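Local coordinates for protein putative translation initiation inhibitor (Salmonella typhimurium, PDB 3GTZ) that is of unknown function but belongs to the RutC (YjgF-like) family and assembles as a trimer, at residues A73-M78 with R94-A99; A65-S70 with K80-W85. One frame throughout, in Å; residues are numbered along the deposited sequence.

Contact 1. Residues A73-M78 with R94-A99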
loop_
_atom_site.group_PDB
_atom_site.type_symbol
_atom_site.label_atom_id
_atom_site.label_comp_id
_atom_site.label_asym_id
_atom_site.label_seq_id
_atom_site.Cartn_x
_atom_site.Cartn_y
_atom_site.Cartn_z
ATOM N N ALA A 73 18.135 -7.318 -9.096
ATOM C CA ALA A 73 18.602 -8.529 -9.783
ATOM C C ALA A 73 17.664 -9.764 -9.595
ATOM O O ALA A 73 17.799 -10.780 -10.297
ATOM C CB ALA A 73 20.048 -8.885 -9.300
ATOM N N ASP A 74 16.731 -9.672 -8.647
ATOM C CA ASP A 74 15.811 -10.765 -8.344
ATOM C C ASP A 74 14.486 -10.664 -9.076
ATOM O O ASP A 74 13.697 -11.574 -8.977
ATOM C CB ASP A 74 15.595 -10.873 -6.827
ATOM C CG ASP A 74 16.783 -11.497 -6.125
ATOM O OD1 ASP A 74 17.516 -12.277 -6.786
ATOM O OD2 ASP A 74 16.994 -11.218 -4.923
ATOM N N PHE A 75 14.266 -9.599 -9.843
ATOM C CA PHE A 75 13.023 -9.451 -10.641
ATOM C C PHE A 75 12.642 -10.706 -11.480
ATOM O O PHE A 75 11.472 -11.103 -11.519
ATOM C CB PHE A 75 13.107 -8.248 -11.597
ATOM C CG PHE A 75 12.841 -6.891 -10.954
ATOM C CD1 PHE A 75 11.762 -6.676 -10.116
ATOM C CD2 PHE A 75 13.638 -5.786 -11.267
ATOM C CE1 PHE A 75 11.503 -5.393 -9.561
ATOM C CE2 PHE A 75 13.377 -4.511 -10.713
ATOM C CZ PHE A 75 12.316 -4.329 -9.856
ATOM N N ALA A 76 13.609 -11.314 -12.159
ATOM C CA ALA A 76 13.314 -12.412 -13.076
ATOM C C ALA A 76 12.957 -13.650 -12.286
ATOM O O ALA A 76 12.065 -14.387 -12.667
ATOM C CB ALA A 76 14.511 -12.711 -14.061
ATOM N N ALA A 77 13.669 -13.880 -11.196
ATOM C CA ALA A 77 13.385 -15.025 -10.349
ATOM C C ALA A 77 11.972 -14.951 -9.756
ATOM O O ALA A 77 11.267 -15.938 -9.767
ATOM C CB ALA A 77 14.391 -15.149 -9.301
ATOM N N MET A 78 11.540 -13.771 -9.313
ATOM C CA MET A 78 10.204 -13.637 -8.745
ATOM C C MET A 78 9.076 -13.652 -9.775
ATOM O O MET A 78 7.990 -14.110 -9.465
ATOM C CB MET A 78 10.113 -12.449 -7.744
ATOM C CG MET A 78 9.576 -11.166 -8.233
ATOM S SD MET A 78 7.843 -11.206 -8.763
ATOM C CE MET A 78 7.834 -9.647 -9.659
ATOM N N ARG A 94 -1.089 -5.866 -10.055
ATOM C CA ARG A 94 0.211 -6.237 -9.545
ATOM C C ARG A 94 1.138 -5.071 -9.672
ATOM O O ARG A 94 1.042 -4.264 -10.589
ATOM C CB ARG A 94 0.797 -7.439 -10.301
ATOM C CG ARG A 94 2.267 -7.695 -9.956
ATOM C CD ARG A 94 2.622 -9.121 -10.016
ATOM N NE ARG A 94 3.140 -9.511 -11.309
ATOM C CZ ARG A 94 4.427 -9.561 -11.624
ATOM N NH1 ARG A 94 5.353 -9.216 -10.755
ATOM N NH2 ARG A 94 4.787 -9.936 -12.849
ATOM N N CYS A 95 2.076 -5.023 -8.756
ATOM C CA CYS A 95 2.938 -3.909 -8.653
ATOM C C CYS A 95 4.206 -4.405 -7.927
ATOM O O CYS A 95 4.127 -4.951 -6.820
ATOM C CB CYS A 95 2.130 -2.876 -7.882
ATOM S SG CYS A 95 3.050 -1.721 -7.075
ATOM N N THR A 96 5.350 -4.277 -8.598
ATOM C CA THR A 96 6.621 -4.718 -8.069
ATOM C C THR A 96 7.595 -3.557 -7.948
ATOM O O THR A 96 7.813 -2.838 -8.917
ATOM C CB THR A 96 7.249 -5.759 -8.986
ATOM O OG1 THR A 96 6.258 -6.727 -9.340
ATOM C CG2 THR A 96 8.364 -6.466 -8.294
ATOM N N VAL A 97 8.178 -3.390 -6.763
ATOM C CA VAL A 97 9.196 -2.379 -6.521
ATOM C C VAL A 97 10.305 -2.921 -5.648
ATOM O O VAL A 97 10.093 -3.858 -4.897
ATOM C CB VAL A 97 8.616 -1.172 -5.800
ATOM C CG1 VAL A 97 7.453 -0.604 -6.589
ATOM C CG2 VAL A 97 8.213 -1.542 -4.349
ATOM N N GLN A 98 11.482 -2.296 -5.720
ATOM C CA GLN A 98 12.645 -2.720 -4.932
ATOM C C GLN A 98 12.808 -1.796 -3.763
ATOM O O GLN A 98 12.774 -0.620 -3.922
ATOM C CB GLN A 98 13.904 -2.689 -5.776
ATOM C CG GLN A 98 15.139 -3.168 -5.052
ATOM C CD GLN A 98 15.848 -2.063 -4.319
ATOM O OE1 GLN A 98 15.846 -0.929 -4.755
ATOM N NE2 GLN A 98 16.465 -2.393 -3.205
ATOM N N ALA A 99 12.980 -2.341 -2.580
ATOM C CA ALA A 99 13.049 -1.545 -1.371
ATOM C C ALA A 99 13.829 -2.300 -0.305
ATOM O O ALA A 99 14.134 -3.483 -0.464
ATOM C CB ALA A 99 11.662 -1.217 -0.891
#
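M78, in the first turn of helix 75-85, and T96, on strand 93-98, reach toward each other tip to tip, and this meeting shows how a flexible side chain can bridge a helix and the strand beneath it. At the start of M78, CB and CG lie against L69 of the neighbouring strand 62-69 and find no partner in residues 94-99. The bend about CB-CG (chi2 64°) turns SD off toward the strand, and the extended CG-SD torsion (chi3 -165°) sends CE on beyond it. SD comes 3.8 Å from R94 NH1, while its other neighbours include I67. The terminal methyl completes the approach: M78 CE is 3.5 Å from T96 CG2 and 3.3 Å from T96 OG1. The model also brings CE improbably near the edge of the R94 guanidinium, so the exact place of the methyl, and with it these two distances, is uncertain.

T96 meets the helix with both its branches. Its CG2, anti to the backbone N (chi1 of OG1 -47°), is shared between M78 CE and the ring of F75. F75 CE1 stands 3.6 Å from T96 CG2; the methyl lies in the plane of the ring at its edge, and the two side chains slide past each other in opposite directions. The same phenylalanine also packs on L69 and on L101 of the second subunit. R94 turns its guanidinium to the helix: NH2 is hydrogen-bonded to N79 OD1, and the group makes a cation-pi contact with W82. Methyl groups, a ring edge and the threonine hydroxyl meet in the middle, with the guanidinium beside them, in a pairing of the helix with the second strand of the beta-alpha-beta crossover of the YjgF-like fold.

Contact 2. Residues A65-S70 with K80-W85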
loop_
_atom_site.group_PDB
_atom_site.type_symbol
_atom_site.label_atom_id
_atom_site.label_comp_id
_atom_site.label_asym_id
_atom_site.label_seq_id
_atom_site.Cartn_x
_atom_site.Cartn_y
_atom_site.Cartn_z
ATOM N N ALA A 65 -1.870 -6.938 -5.436
ATOM C CA ALA A 65 -0.635 -7.491 -4.846
ATOM C C ALA A 65 0.532 -6.537 -5.065
ATOM O O ALA A 65 0.730 -6.021 -6.147
ATOM C CB ALA A 65 -0.300 -8.868 -5.437
ATOM N N THR A 66 1.300 -6.296 -4.027
ATOM C CA THR A 66 2.477 -5.473 -4.122
ATOM C C THR A 66 3.631 -6.315 -3.660
ATOM O O THR A 66 3.602 -6.852 -2.569
ATOM C CB THR A 66 2.337 -4.243 -3.259
ATOM O OG1 THR A 66 1.075 -3.624 -3.562
ATOM C CG2 THR A 66 3.475 -3.233 -3.514
ATOM N N ILE A 67 4.621 -6.466 -4.530
ATOM C CA ILE A 67 5.796 -7.281 -4.284
ATOM C C ILE A 67 6.982 -6.356 -4.030
ATOM O O ILE A 67 7.297 -5.516 -4.855
ATOM C CB ILE A 67 6.086 -8.164 -5.510
ATOM C CG1 ILE A 67 4.856 -9.025 -5.841
ATOM C CG2 ILE A 67 7.243 -9.059 -5.264
ATOM C CD1 ILE A 67 5.110 -10.070 -6.952
ATOM N N PHE A 68 7.612 -6.493 -2.871
ATOM C CA PHE A 68 8.815 -5.746 -2.545
ATOM C C PHE A 68 9.994 -6.695 -2.646
ATOM O O PHE A 68 9.992 -7.749 -2.053
ATOM C CB PHE A 68 8.736 -5.169 -1.148
ATOM C CG PHE A 68 7.668 -4.128 -0.972
ATOM C CD1 PHE A 68 7.882 -2.839 -1.369
ATOM C CD2 PHE A 68 6.444 -4.452 -0.393
ATOM C CE1 PHE A 68 6.895 -1.855 -1.205
ATOM C CE2 PHE A 68 5.445 -3.480 -0.214
ATOM C CZ PHE A 68 5.672 -2.177 -0.625
ATOM N N LEU A 69 10.988 -6.327 -3.445
ATOM C CA LEU A 69 12.226 -7.111 -3.576
ATOM C C LEU A 69 13.344 -6.305 -2.984
ATOM O O LEU A 69 13.385 -5.104 -3.180
ATOM C CB LEU A 69 12.535 -7.356 -5.051
ATOM C CG LEU A 69 11.567 -8.253 -5.818
ATOM C CD1 LEU A 69 11.683 -7.965 -7.285
ATOM C CD2 LEU A 69 11.785 -9.749 -5.530
ATOM N N SER A 70 14.265 -6.953 -2.296
ATOM C CA SER A 70 15.439 -6.267 -1.783
ATOM C C SER A 70 16.484 -5.904 -2.866
ATOM O O SER A 70 17.300 -4.998 -2.670
ATOM C CB SER A 70 16.084 -7.099 -0.670
ATOM O OG SER A 70 16.640 -8.278 -1.176
ATOM N N LYS A 80 9.218 -15.563 -12.532
ATOM C CA LYS A 80 9.150 -16.964 -12.859
ATOM C C LYS A 80 8.268 -17.666 -11.838
ATOM O O LYS A 80 7.420 -18.424 -12.223
ATOM C CB LYS A 80 10.550 -17.529 -12.844
ATOM C CG LYS A 80 10.763 -18.923 -13.393
ATOM C CD LYS A 80 12.001 -19.526 -12.690
ATOM C CE LYS A 80 12.876 -20.331 -13.601
ATOM N NZ LYS A 80 13.938 -20.990 -12.764
ATOM N N ALA A 81 8.437 -17.393 -10.538
ATOM C CA ALA A 81 7.556 -17.978 -9.505
ATOM C C ALA A 81 6.131 -17.495 -9.667
ATOM O O ALA A 81 5.199 -18.266 -9.682
ATOM C CB ALA A 81 8.061 -17.654 -8.127
ATOM N N TRP A 82 5.954 -16.201 -9.825
ATOM C CA TRP A 82 4.616 -15.653 -10.040
ATOM C C TRP A 82 3.959 -16.327 -11.228
ATOM O O TRP A 82 2.796 -16.718 -11.148
ATOM C CB TRP A 82 4.702 -14.151 -10.285
ATOM C CG TRP A 82 3.411 -13.494 -10.576
ATOM C CD1 TRP A 82 2.832 -13.365 -11.791
ATOM C CD2 TRP A 82 2.539 -12.843 -9.646
ATOM N NE1 TRP A 82 1.650 -12.699 -11.687
ATOM C CE2 TRP A 82 1.455 -12.338 -10.385
ATOM C CE3 TRP A 82 2.580 -12.626 -8.267
ATOM C CZ2 TRP A 82 0.412 -11.651 -9.803
ATOM C CZ3 TRP A 82 1.548 -11.925 -7.680
ATOM C CH2 TRP A 82 0.463 -11.460 -8.443
ATOM N N ASP A 83 4.697 -16.452 -12.325
ATOM C CA ASP A 83 4.131 -16.978 -13.555
ATOM C C ASP A 83 3.714 -18.446 -13.469
ATOM O O ASP A 83 2.818 -18.869 -14.168
ATOM C CB ASP A 83 5.084 -16.787 -14.737
ATOM C CG ASP A 83 5.206 -15.330 -15.171
ATOM O OD1 ASP A 83 4.377 -14.477 -14.747
ATOM O OD2 ASP A 83 6.165 -15.060 -15.924
ATOM N N ALA A 84 4.361 -19.204 -12.596
ATOM C CA ALA A 84 4.063 -20.617 -12.416
ATOM C C ALA A 84 2.789 -20.809 -11.570
ATOM O O ALA A 84 2.135 -21.855 -11.658
ATOM C CB ALA A 84 5.230 -21.301 -11.792
ATOM N N TRP A 85 2.424 -19.764 -10.816
ATOM C CA TRP A 85 1.342 -19.784 -9.819
ATOM C C TRP A 85 0.095 -19.053 -10.241
ATOM O O TRP A 85 -0.990 -19.535 -10.008
ATOM C CB TRP A 85 1.898 -19.152 -8.542
ATOM C CG TRP A 85 0.916 -18.657 -7.529
ATOM C CD1 TRP A 85 0.490 -19.326 -6.430
ATOM C CD2 TRP A 85 0.350 -17.343 -7.436
ATOM N NE1 TRP A 85 -0.374 -18.539 -5.679
ATOM C CE2 TRP A 85 -0.475 -17.315 -6.272
ATOM C CE3 TRP A 85 0.425 -16.202 -8.227
ATOM C CZ2 TRP A 85 -1.223 -16.193 -5.894
ATOM C CZ3 TRP A 85 -0.347 -15.054 -7.846
ATOM C CH2 TRP A 85 -1.147 -15.082 -6.696
#
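I67 and W82 bring together strand 62-69 and helix 75-85, the first two elements of a beta-alpha-beta crossover in the YjgF-like fold, and illustrate how one large aromatic can span a wide gap between helix and sheet. The backbones stay well apart, 10.2 Å between I67 CA and W82 CA at their nearest.

Contact across the two segments is wholly apolar. W82 CG is anti to the backbone N (chi1 177°), which sends the indole out from the helix toward the sheet. There its six-membered ring meets two residues that point the same way from the strand. I67, with its CG1-CD1 arm extended (chi2 -173°), places CD1 3.8 Å from W82 CE3, and the methyl of A65 sits 4.0 Å from W82 CH2.

Aromatic packing adds to this from within the helix: W85 CZ3 lies 3.6 Å above one face of the W82 indole, offset toward the rim. W85 itself also touches L45 of helix 37-54.

Both indole nitrogens have hydrogen-bond partners outside the two segments. W85 NE1 is hydrogen-bonded to D49 OD1 in the same chain, whereas W82 NE1 donates to the backbone O of R13 in the second subunit.

How the contacts relate
Contacts 1 and 2 are both buried and both hang on helix 75-85, whose first turn serves contact 1 and whose last turns serve contact 2. Their sheet sides are the neighbouring strands 93-98 and 62-69, whose backbones are bonded, for example I67 N to C95 O at 2.8 Å; just past the strand end, the side-chain Q98 NE2 bonds S70 O. Contact 2, its centre about 8 Å from the centre of the chain, is purely hydrocarbon against indole. Contact 1, centred about 13 Å from that point, mixes methyl and sulfur contacts with a hydroxyl and a partly exposed arginine. Each also touches the second subunit, so the crossover's packing continues into the trimer interface.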